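Local coordinates for protein putative polyketide cyclase (Pseudomonas putida KT2440, PDB 3F7X) that is of unknown function but may be a polyketide cyclase of the SnoaL-like family, probably binding a small molecule in the cavity of its cone-shaped fold, at residues T21-E24 / L25-Y29; M86-A89 / D90-A94. All coordinates share one frame; numbering follows the deposited sequence.

Interaction 1. Residues T21-E24 / L25-Y29; sequences TATE and LVNAY. With EDO (1,2-ethanediol), chain D.
Thr21 O receives the amide of Leu25 (N to O 2.9 Å), the first of five successive i to i+4 bonds that wind residues 21-29 into the opening turns of helix 22-35. The tight side is apolar. Ala22 and Val26, one turn apart, face the sheet, where Ala22 meets Ile129 and Val26 meets Val85 and Phe127; Val26 CG2 also lies 3.4 Å from Ala22 O. Leu25 packs on Ile129 and Ile134, its CG anti to the backbone N (chi1 -177°). Tyr29 takes the same torsion, which carries its ring inward to meet Phe127 edge-to-face, and its OH shares a hydrogen bond of 2.6 Å with O1 of a 1,2-ethanediol (probably from the crystallisation liquor); this oxygen lies at the ring edge, in its plane, and the diol is also hydrogen-bonded to His51 NE2 and Asn139 OD1.

The outer side is looser and polar. Thr23 and Asn27 run side by side, with Thr23 CG2 3.8 Å from Asn27 ND2, while Thr23 OG1 turns to Gln87. Exposed Glu24 reaches back along an extended chain, and its OE1 accepts from Thr21 N at 3.0 Å, on the anti side and out of the carboxylate plane. In return Glu24 N donates to Thr21 OG1 (3.0 Å). This reciprocal pair, with Thr21 as N-cap, is a capping box, a classic start for an alpha-helix.

Interaction 2. Residues M86-A89 / D90-A94; sequences MQNA and DGSRA. With EDO (1,2-ethanediol), chain H.
Asn88 and Arg93 face each other where strand 76-87 hands over to strand 93-104, and the link is a beta hairpin whose loop holds a type I turn from Asn88 to Gly91. Backbone pairing closes the strand end: Asn88 N donates to Arg93 O, and Gln87 and Ala94 follow as an antiparallel non-hydrogen-bonded pair with their side chains on one face of the sheet.

The Asn88 side chain folds in over the loop, its CG set between the backbone N and the carbonyl carbon (chi1 70°). Its amide works at both ends. OD1 accepts from Arg93 N at 3.0 Å, the donor standing above the carbonyl plane, whereas ND2 gives a straight bond to Ser92 OG (3.1 Å) lying almost in the amide plane. The carboxylate of Asp90 is turned nearly perpendicular to this amide, the planes 86° apart. An alanine in place of Asn88 would lose both links, probably leaving Arg93 N without its acceptor and Ser92 OG without the amide donor.

Gln87 approaches from another direction. Its extended chain brings NE2 to Asn88 O at 3.0 Å, nearly in line with the carbonyl, so this oxygen serves two donors, Gly91 N being the other; Gln87 OE1 pairs with Thr23 OG1. Arg93 lays its CB and CG alongside Asn88 ND2 (both 3.5 Å) before its bent chain leads away to a salt bridge with Glu97 of the second subunit. The positive phi of Gly91, 76°, suits a glycine. O2 of a 1,2-ethanediol, probably from the crystallisation liquor, donates to Asp90 O at 2.8 Å. Asp90 itself makes an Asx turn: OD1 accepts from Ser92 N on the anti side, while its syn lone pair takes the Ser92 hydroxyl, OG to OD1 2.6 Å.

How the interactions relate
Interactions 1 and 2 illustrate how a helix start and a hairpin end can be stitched together. Their centres lie about 10 Å apart, and both a polar and an apolar seam join them: Thr23 OG1 sits 2.7 Å from Gln87 OE1, a probable hydrogen bond, while Val26 CG2 packs 3.9 Å from Ala94 CB. Both are partly buried, but residues 21-29 turn an apolar face onto the sheet, whereas residues 86-94 carry a polar loop between two strand ends, farther from the chain centre, and reach the second subunit. One is held by regular helical bonds and an end cap, the other by a mixture of backbone and side-chain bonds around a turn.

Interaction 1. Residues T21-E24 / L25-Y29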
loop_
_atom_site.group_PDB
_atom_site.type_symbol
_atom_site.label_atom_id
_atom_site.label_comp_id
_atom_site.label_asym_id
_atom_site.label_seq_id
_atom_site.Cartn_x
_atom_site.Cartn_y
_atom_site.Cartn_z
ATOM N N THR A 21 16.180 -2.993 -15.473
ATOM C CA THR A 21 15.754 -1.877 -14.644
ATOM C C THR A 21 14.789 -2.400 -13.550
ATOM O O THR A 21 14.226 -3.511 -13.625
ATOM C CB THR A 21 15.025 -0.806 -15.448
ATOM O OG1 THR A 21 13.800 -1.342 -15.933
ATOM C CG2 THR A 21 15.885 -0.327 -16.646
ATOM N N ALA A 22 14.581 -1.586 -12.529
ATOM C CA ALA A 22 13.612 -1.940 -11.488
ATOM C C ALA A 22 12.226 -2.190 -12.085
ATOM O O ALA A 22 11.522 -3.118 -11.668
ATOM C CB ALA A 22 13.560 -0.850 -10.414
ATOM N N THR A 23 11.847 -1.365 -13.061
ATOM C CA THR A 23 10.551 -1.519 -13.735
ATOM C C THR A 23 10.472 -2.868 -14.430
ATOM O O THR A 23 9.464 -3.583 -14.332
ATOM C CB THR A 23 10.306 -0.333 -14.696
ATOM O OG1 THR A 23 10.240 0.870 -13.934
ATOM C CG2 THR A 23 9.022 -0.537 -15.444
ATOM N N GLU A 24 11.534 -3.222 -15.144
ATOM C CA GLU A 24 11.571 -4.508 -15.784
ATOM C C GLU A 24 11.526 -5.678 -14.807
ATOM O O GLU A 24 10.852 -6.675 -15.054
ATOM C CB GLU A 24 12.803 -4.624 -16.675
ATOM C CG GLU A 24 12.726 -3.699 -17.919
ATOM C CD GLU A 24 14.041 -3.515 -18.679
ATOM O OE1 GLU A 24 15.129 -3.760 -18.127
ATOM O OE2 GLU A 24 13.964 -3.104 -19.860
ATOM N N LEU A 25 12.223 -5.551 -13.699
ATOM C CA LEU A 25 12.276 -6.557 -12.669
ATOM C C LEU A 25 10.870 -6.799 -12.063
ATOM O O LEU A 25 10.394 -7.934 -11.927
ATOM C CB LEU A 25 13.253 -6.112 -11.617
ATOM C CG LEU A 25 13.503 -7.053 -10.477
ATOM C CD1 LEU A 25 13.974 -8.413 -10.881
ATOM C CD2 LEU A 25 14.517 -6.436 -9.478
ATOM N N VAL A 26 10.186 -5.705 -11.727
ATOM C CA VAL A 26 8.837 -5.789 -11.157
ATOM C C VAL A 26 7.851 -6.283 -12.214
ATOM O O VAL A 26 6.976 -7.077 -11.895
ATOM C CB VAL A 26 8.430 -4.467 -10.474
ATOM C CG1 VAL A 26 6.968 -4.509 -10.073
ATOM C CG2 VAL A 26 9.362 -4.194 -9.279
ATOM N N ASN A 27 7.977 -5.838 -13.455
ATOM C CA ASN A 27 7.146 -6.409 -14.510
ATOM C C ASN A 27 7.348 -7.928 -14.628
ATOM O O ASN A 27 6.392 -8.659 -14.825
ATOM C CB ASN A 27 7.466 -5.800 -15.853
ATOM C CG ASN A 27 6.912 -4.436 -16.042
ATOM O OD1 ASN A 27 5.949 -4.064 -15.441
ATOM N ND2 ASN A 27 7.532 -3.676 -16.972
ATOM N N ALA A 28 8.598 -8.384 -14.521
ATOM C CA ALA A 28 8.877 -9.815 -14.589
ATOM C C ALA A 28 8.272 -10.570 -13.401
ATOM O O ALA A 28 7.770 -11.677 -13.587
ATOM C CB ALA A 28 10.415 -10.058 -14.677
ATOM N N TYR A 29 8.312 -9.958 -12.222
ATOM C CA TYR A 29 7.689 -10.492 -11.034
ATOM C C TYR A 29 6.224 -10.735 -11.253
ATOM O O TYR A 29 5.729 -11.845 -11.013
ATOM C CB TYR A 29 7.951 -9.513 -9.890
ATOM C CG TYR A 29 7.376 -9.856 -8.531
ATOM C CD1 TYR A 29 8.133 -10.582 -7.613
ATOM C CD2 TYR A 29 6.185 -9.336 -8.109
ATOM C CE1 TYR A 29 7.642 -10.843 -6.345
ATOM C CE2 TYR A 29 5.683 -9.584 -6.839
ATOM C CZ TYR A 29 6.409 -10.351 -5.961
ATOM O OH TYR A 29 5.947 -10.627 -4.680
HETATM C C1 EDO D . 2.676 -11.298 -4.096
HETATM O O1 EDO D . 3.479 -10.150 -4.057
HETATM C C2 EDO D . 3.050 -12.299 -2.976
HETATM O O2 EDO D . 2.886 -11.724 -1.635
#

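Interaction 2. Residues M86-A89 / D90-A94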
loop_
_atom_site.group_PDB
_atom_site.type_symbol
_atom_site.label_atom_id
_atom_site.label_comp_id
_atom_site.label_asym_id
_atom_site.label_seq_id
_atom_site.Cartn_x
_atom_site.Cartn_y
_atom_site.Cartn_z
HETATM N N MSE A 86 6.064 1.696 -11.029
HETATM C CA MSE A 86 6.843 2.927 -10.865
HETATM C C MSE A 86 8.111 2.669 -10.104
HETATM O O MSE A 86 8.173 1.731 -9.318
HETATM C CB MSE A 86 5.970 3.971 -10.159
HETATM C CG MSE A 86 4.703 4.263 -10.960
HETATM SE SE MSE A 86 3.316 5.214 -9.988
HETATM C CE MSE A 86 2.618 3.748 -9.034
ATOM N N GLN A 87 9.145 3.490 -10.318
ATOM C CA GLN A 87 10.401 3.311 -9.639
ATOM C C GLN A 87 11.032 4.650 -9.314
ATOM O O GLN A 87 10.700 5.666 -9.915
ATOM C CB GLN A 87 11.397 2.484 -10.450
ATOM C CG GLN A 87 11.874 3.125 -11.777
ATOM C CD GLN A 87 13.002 2.360 -12.413
ATOM O OE1 GLN A 87 12.756 1.453 -13.204
ATOM N NE2 GLN A 87 14.227 2.717 -12.065
ATOM N N ASN A 88 11.983 4.623 -8.390
ATOM C CA ASN A 88 12.835 5.794 -8.170
ATOM C C ASN A 88 13.945 5.811 -9.257
ATOM O O ASN A 88 14.100 4.879 -10.016
ATOM C CB ASN A 88 13.322 5.907 -6.735
ATOM C CG ASN A 88 14.330 4.851 -6.340
ATOM O OD1 ASN A 88 14.580 3.899 -7.087
ATOM N ND2 ASN A 88 14.845 4.966 -5.114
ATOM N N ALA A 89 14.700 6.914 -9.353
ATOM C CA ALA A 89 15.624 7.100 -10.458
ATOM C C ALA A 89 16.717 6.036 -10.493
ATOM O O ALA A 89 17.051 5.535 -11.575
ATOM C CB ALA A 89 16.231 8.490 -10.404
ATOM N N ASP A 90 17.238 5.652 -9.326
ATOM C CA ASP A 90 18.339 4.657 -9.267
ATOM C C ASP A 90 17.877 3.209 -9.257
ATOM O O ASP A 90 18.711 2.311 -9.332
ATOM C CB ASP A 90 19.332 4.966 -8.170
ATOM C CG ASP A 90 18.835 4.741 -6.780
ATOM O OD1 ASP A 90 17.813 4.084 -6.542
ATOM O OD2 ASP A 90 19.530 5.234 -5.860
ATOM N N GLY A 91 16.577 2.981 -9.186
ATOM C CA GLY A 91 16.037 1.612 -9.248
ATOM C C GLY A 91 16.197 0.815 -7.974
ATOM O O GLY A 91 16.017 -0.395 -7.984
ATOM N N SER A 92 16.456 1.453 -6.847
ATOM C CA SER A 92 16.453 0.779 -5.569
ATOM C C SER A 92 15.080 0.627 -4.964
ATOM O O SER A 92 14.920 -0.129 -4.024
ATOM C CB SER A 92 17.381 1.510 -4.577
ATOM O OG SER A 92 17.011 2.864 -4.379
ATOM N N ARG A 93 14.117 1.421 -5.432
ATOM C CA ARG A 93 12.764 1.386 -4.875
ATOM C C ARG A 93 11.768 1.327 -6.031
ATOM O O ARG A 93 11.973 1.948 -7.080
ATOM C CB ARG A 93 12.531 2.597 -3.968
ATOM C CG ARG A 93 13.479 2.685 -2.775
ATOM C CD ARG A 93 13.274 1.652 -1.701
ATOM N NE ARG A 93 12.087 1.958 -0.905
ATOM C CZ ARG A 93 12.091 2.768 0.141
ATOM N NH1 ARG A 93 13.213 3.315 0.581
ATOM N NH2 ARG A 93 10.973 3.046 0.782
ATOM N N ALA A 94 10.661 0.615 -5.823
ATOM C CA ALA A 94 9.626 0.509 -6.811
ATOM C C ALA A 94 8.294 0.337 -6.101
ATOM O O ALA A 94 8.233 -0.032 -4.913
ATOM C CB ALA A 94 9.900 -0.644 -7.832
HETATM C C1 EDO H . 19.926 -1.755 -7.024
HETATM O O1 EDO H . 20.394 -2.987 -7.625
HETATM C C2 EDO H . 19.977 -0.621 -8.035
HETATM O O2 EDO H . 19.667 0.612 -7.387
#